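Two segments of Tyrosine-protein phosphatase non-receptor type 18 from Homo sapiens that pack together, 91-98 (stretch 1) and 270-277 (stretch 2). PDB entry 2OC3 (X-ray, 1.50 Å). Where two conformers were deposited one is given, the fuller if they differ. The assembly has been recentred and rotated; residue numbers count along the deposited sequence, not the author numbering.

Stretch 1 (91-98) INGNFIRG
Stretch 2 270-277: KMRKQRPA

Stretch 1 turns a corner at Asn 92 (phi/psi -76/89) and then runs extended, from -168/155 at Gly 93 to -127/130 at Ile 96. Stretch 2 enters as the end of a helix, Lys 270 and Met 271 near -60/-42, and opens through Gln 274 (-118/-35) into extended Arg 275 (-132/127). The CA atoms of Asn 94 and Arg 275 lie 5.7 Å apart, those of Ile 96 and Gln 274 5.9 Å, so the chains run in opposite senses; 494 Å² is buried.

Arg 275 (chi1 to chi4 t, p, t, 161°) carries its guanidinium along stretch 1. Its NH1 donates to Asn 94 OD1 (2.8 Å, 161°) and Asn 92 OD1 (2.9 Å), while Arg 275 NH2 reaches Asn 92 OD1 at 3.0 Å. Both acceptors lie near the guanidinium plane, where its N-H groups point.

Gln 274 (m, t, 84°) points toward the strand. Arg 97 N donates to Gln 274 OE1 (2.9 Å, 172°), and Gln 274 NE2 donates to Lys 270 O (3.0 Å), so the amide ties strand to helix end. A water bridges Gln 274 OE1 and Phe 95 O; another links Gln 274 NE2 with Arg 97 O.

Buried Ile 96 (m, t) adds apolar packing, its CG2 3.8 Å from Met 271 SD and CD1 4.0 Å from Arg 275 CB.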

ATOM      1  N   ILE A  91      -5.117  -6.854  12.326  1.00  7.71           N
ATOM      2  CA  ILE A  91      -5.382  -6.718  10.875  1.00  8.75           C
ATOM      3  C   ILE A  91      -4.140  -7.141  10.128  1.00  8.29           C
ATOM      4  O   ILE A  91      -3.008  -6.972  10.592  1.00  7.92           O
ATOM      5  CB  ILE A  91      -5.827  -5.272  10.474  1.00  9.43           C
ATOM      6  CG1 ILE A  91      -6.339  -5.270   9.015  1.00  9.56           C
ATOM      7  CG2 ILE A  91      -4.716  -4.278  10.662  1.00  9.47           C
ATOM      8  CD1 ILE A  91      -7.196  -4.066   8.645  1.00 10.23           C
ATOM      9  N   ASN A  92      -4.334  -7.739   8.959  1.00  6.54           N
ATOM     10  CA  ASN A  92      -3.199  -8.072   8.121  1.00  6.34           C
ATOM     11  C   ASN A  92      -2.693  -6.809   7.449  1.00  7.78           C
ATOM     12  O   ASN A  92      -3.153  -6.418   6.369  1.00  7.89           O
ATOM     13  CB  ASN A  92      -3.526  -9.178   7.114  1.00  6.96           C
ATOM     14  CG  ASN A  92      -2.291  -9.740   6.464  1.00 10.69           C
ATOM     15  OD1 ASN A  92      -1.412  -8.998   6.063  1.00  9.82           O
ATOM     16  ND2 ASN A  92      -2.237 -11.072   6.336  1.00  9.85           N
ATOM     17  N   GLY A  93      -1.782  -6.123   8.138  1.00  7.07           N
ATOM     18  CA  GLY A  93      -1.217  -4.876   7.649  1.00  6.86           C
ATOM     19  C   GLY A  93      -0.013  -4.491   8.471  1.00  7.92           C
ATOM     20  O   GLY A  93       0.138  -4.892   9.632  1.00  7.84           O
ATOM     21  N   ASN A  94       0.869  -3.714   7.840  1.00  6.17           N
ATOM     22  CA  ASN A  94       2.122  -3.264   8.457  1.00  5.03           C
ATOM     23  C   ASN A  94       2.361  -1.795   8.156  1.00  7.87           C
ATOM     24  O   ASN A  94       2.048  -1.314   7.067  1.00  6.72           O
ATOM     25  CB  ASN A  94       3.337  -4.043   7.942  1.00  6.46           C
ATOM     26  CG  ASN A  94       3.295  -5.484   8.337  1.00  8.06           C
ATOM     27  OD1 ASN A  94       2.764  -6.327   7.617  1.00  8.86           O
ATOM     28  ND2 ASN A  94       3.854  -5.794   9.506  1.00  8.29           N
ATOM     29  N   PHE A  95       2.951  -1.083   9.113  1.00  7.31           N
ATOM     30  CA  PHE A  95       3.463   0.244   8.868  1.00  7.18           C
ATOM     31  C   PHE A  95       4.761   0.177   8.098  1.00  7.54           C
ATOM     32  O   PHE A  95       5.587  -0.728   8.347  1.00  8.94           O
ATOM     33  CB  PHE A  95       3.708   0.968  10.196  1.00  8.23           C
ATOM     34  CG  PHE A  95       2.455   1.398  10.895  1.00  9.08           C
ATOM     35  CD1 PHE A  95       1.728   2.465  10.426  1.00 11.94           C
ATOM     36  CD2 PHE A  95       1.989   0.769  12.053  1.00 15.61           C
ATOM     37  CE1 PHE A  95       0.579   2.923  11.074  1.00 20.79           C
ATOM     38  CE2 PHE A  95       0.789   1.238  12.691  1.00 13.45           C
ATOM     39  CZ  PHE A  95       0.123   2.283  12.184  1.00 15.55           C
ATOM     40  N   ILE A  96       4.973   1.176   7.238  1.00  7.97           N
ATOM     41  CA  ILE A  96       6.207   1.399   6.503  1.00  8.50           C
ATOM     42  C   ILE A  96       6.650   2.851   6.773  1.00  8.97           C
ATOM     43  O   ILE A  96       5.843   3.778   6.700  1.00  8.62           O
ATOM     44  CB  ILE A  96       6.085   1.124   5.007  1.00 10.25           C
ATOM     45  CG1 ILE A  96       5.644  -0.341   4.764  1.00 11.96           C
ATOM     46  CG2 ILE A  96       7.429   1.417   4.307  1.00 10.95           C
ATOM     47  CD1 ILE A  96       5.452  -0.715   3.240  1.00 12.53           C
ATOM     48  N   ARG A  97       7.925   3.002   7.155  1.00  8.91           N
ATOM     49  CA  ARG A  97       8.511   4.314   7.418  1.00  8.99           C
ATOM     50  C   ARG A  97       8.739   5.110   6.132  1.00  8.68           C
ATOM     51  O   ARG A  97       9.089   4.548   5.100  1.00  9.90           O
ATOM     52  CB  ARG A  97       9.866   4.125   8.082  0.50  8.86           C
ATOM     53  CG  ARG A  97       9.792   3.573   9.468  0.50  9.92           C
ATOM     54  CD  ARG A  97      11.165   3.473  10.101  0.50 14.47           C
ATOM     55  NE  ARG A  97      11.901   2.326   9.585  0.50 16.29           N
ATOM     56  CZ  ARG A  97      11.808   1.075  10.045  0.50 15.88           C
ATOM     57  NH1 ARG A  97      10.994   0.766  11.047  0.50 19.08           N
ATOM     58  NH2 ARG A  97      12.533   0.122   9.485  0.50 19.68           N
ATOM     59  N   GLY A  98       8.525   6.418   6.220  1.00 10.41           N
ATOM     60  CA  GLY A  98       8.759   7.318   5.107  1.00 11.66           C
ATOM     61  C   GLY A  98      10.077   8.052   5.214  1.00 12.31           C
ATOM     62  O   GLY A  98      10.952   7.741   6.047  1.00 14.29           O
ATOM     63  N   LYS A 270      14.905  -2.299   2.423  1.00  8.76           N
ATOM     64  CA  LYS A 270      14.326  -1.766   3.674  1.00 10.79           C
ATOM     65  C   LYS A 270      12.806  -1.958   3.782  1.00  9.60           C
ATOM     66  O   LYS A 270      12.300  -2.282   4.840  1.00 10.65           O
ATOM     67  CB  LYS A 270      14.721  -0.293   3.870  1.00 10.71           C
ATOM     68  CG  LYS A 270      16.181  -0.036   4.202  1.00 25.97           C
ATOM     69  CD  LYS A 270      16.395   1.372   4.793  1.00 29.74           C
ATOM     70  N   MET A 271      12.085  -1.776   2.673  1.00  9.19           N
ATOM     71  CA  MET A 271      10.653  -2.002   2.576  0.50  5.87           C
ATOM     72  C   MET A 271      10.311  -3.468   2.901  1.00  9.14           C
ATOM     73  O   MET A 271       9.349  -3.782   3.615  1.00 11.70           O
ATOM     74  CB  MET A 271      10.184  -1.647   1.158  0.50 14.31           C
ATOM     75  CG  MET A 271      10.295  -0.131   0.794  0.50  8.63           C
ATOM     76  SD  MET A 271       8.699   0.694   0.791  0.50 15.14           S
ATOM     77  CE  MET A 271       7.815  -0.576  -0.077  0.50  6.45           C
ATOM     78  N   ARG A 272      11.124  -4.366   2.326  1.00  8.50           N
ATOM     79  CA  ARG A 272      10.928  -5.817   2.564  1.00 10.67           C
ATOM     80  C   ARG A 272      11.042  -6.249   4.042  1.00 12.14           C
ATOM     81  O   ARG A 272      10.537  -7.332   4.423  1.00 12.15           O
ATOM     82  CB  ARG A 272      11.956  -6.631   1.779  1.00 10.44           C
ATOM     83  CG  ARG A 272      11.626  -6.781   0.347  1.00 16.77           C
ATOM     84  CD  ARG A 272      10.730  -7.964   0.114  1.00 23.30           C
ATOM     85  NE  ARG A 272      10.692  -8.300  -1.304  1.00 18.89           N
ATOM     86  CZ  ARG A 272      11.143  -9.418  -1.851  1.00 14.46           C
ATOM     87  NH1 ARG A 272      11.741 -10.378  -1.145  1.00 16.30           N
ATOM     88  NH2 ARG A 272      10.988  -9.566  -3.141  1.00 22.62           N
ATOM     89  N   LYS A 273      11.738  -5.470   4.862  1.00  9.52           N
ATOM     90  CA  LYS A 273      11.899  -5.742   6.292  1.00 10.87           C
ATOM     91  C   LYS A 273      10.739  -5.177   7.093  1.00  9.92           C
ATOM     92  O   LYS A 273      10.727  -5.321   8.295  1.00 12.12           O
ATOM     93  CB  LYS A 273      13.223  -5.181   6.808  1.00 11.08           C
ATOM     94  CG  LYS A 273      14.387  -5.884   6.114  1.00 15.39           C
ATOM     95  CD  LYS A 273      15.752  -5.424   6.594  1.00 17.13           C
ATOM     96  CE  LYS A 273      16.862  -6.115   5.795  1.00 17.86           C
ATOM     97  NZ  LYS A 273      18.199  -5.590   6.205  1.00 24.55           N
ATOM     98  N   GLN A 274       9.782  -4.517   6.426  1.00  7.56           N
ATOM     99  CA  GLN A 274       8.628  -3.900   7.084  1.00  7.19           C
ATOM    100  C   GLN A 274       7.262  -4.468   6.679  1.00  6.91           C
ATOM    101  O   GLN A 274       6.365  -4.619   7.490  1.00  8.22           O
ATOM    102  CB  GLN A 274       8.642  -2.394   6.827  1.00  7.10           C
ATOM    103  CG  GLN A 274       9.894  -1.733   7.453  1.00  8.75           C
ATOM    104  CD  GLN A 274      10.011  -0.280   7.049  1.00  7.96           C
ATOM    105  OE1 GLN A 274       9.398   0.564   7.664  1.00  8.70           O
ATOM    106  NE2 GLN A 274      10.771   0.004   6.026  1.00 10.44           N
ATOM    107  N   ARG A 275       7.133  -4.845   5.395  1.00  9.81           N
ATOM    108  CA  ARG A 275       5.965  -5.554   4.862  1.00  7.00           C
ATOM    109  C   ARG A 275       6.459  -6.740   4.040  1.00  8.19           C
ATOM    110  O   ARG A 275       7.319  -6.582   3.187  1.00 10.04           O
ATOM    111  CB  ARG A 275       5.157  -4.619   3.986  1.00  8.73           C
ATOM    112  CG  ARG A 275       3.887  -5.231   3.356  1.00  9.76           C
ATOM    113  CD  ARG A 275       2.765  -5.477   4.348  1.00  7.45           C
ATOM    114  NE  ARG A 275       1.677  -6.255   3.731  1.00  8.22           N
ATOM    115  CZ  ARG A 275       0.750  -6.931   4.410  1.00  9.14           C
ATOM    116  NH1 ARG A 275       0.775  -7.055   5.726  1.00  7.13           N
ATOM    117  NH2 ARG A 275      -0.212  -7.568   3.747  1.00  9.72           N
ATOM    118  N   PRO A 276       5.962  -7.952   4.325  1.00  8.83           N
ATOM    119  CA  PRO A 276       6.409  -9.125   3.591  1.00  9.90           C
ATOM    120  C   PRO A 276       6.286  -8.945   2.069  1.00  9.42           C
ATOM    121  O   PRO A 276       5.282  -8.423   1.610  1.00 11.68           O
ATOM    122  CB  PRO A 276       5.442 -10.225   4.048  1.00 11.33           C
ATOM    123  CG  PRO A 276       4.763  -9.731   5.205  1.00 18.17           C
ATOM    124  CD  PRO A 276       4.956  -8.274   5.349  1.00 12.36           C
ATOM    125  N   ALA A 277       7.332  -9.347   1.360  1.00 12.61           N
ATOM    126  CA  ALA A 277       7.344  -9.403  -0.101  1.00 13.33           C
ATOM    127  C   ALA A 277       7.061  -8.083  -0.785  1.00 15.39           C
ATOM    128  O   ALA A 277       6.597  -8.060  -1.940  1.00 16.39           O
ATOM    129  CB  ALA A 277       6.365 -10.471  -0.584  1.00 15.60           C
TER
HETATM  130  O   HOH W   1       7.762   0.230   9.934  1.00 11.91           O
HETATM  131  O   HOH W   2      11.046   2.589   4.745  1.00 15.01           O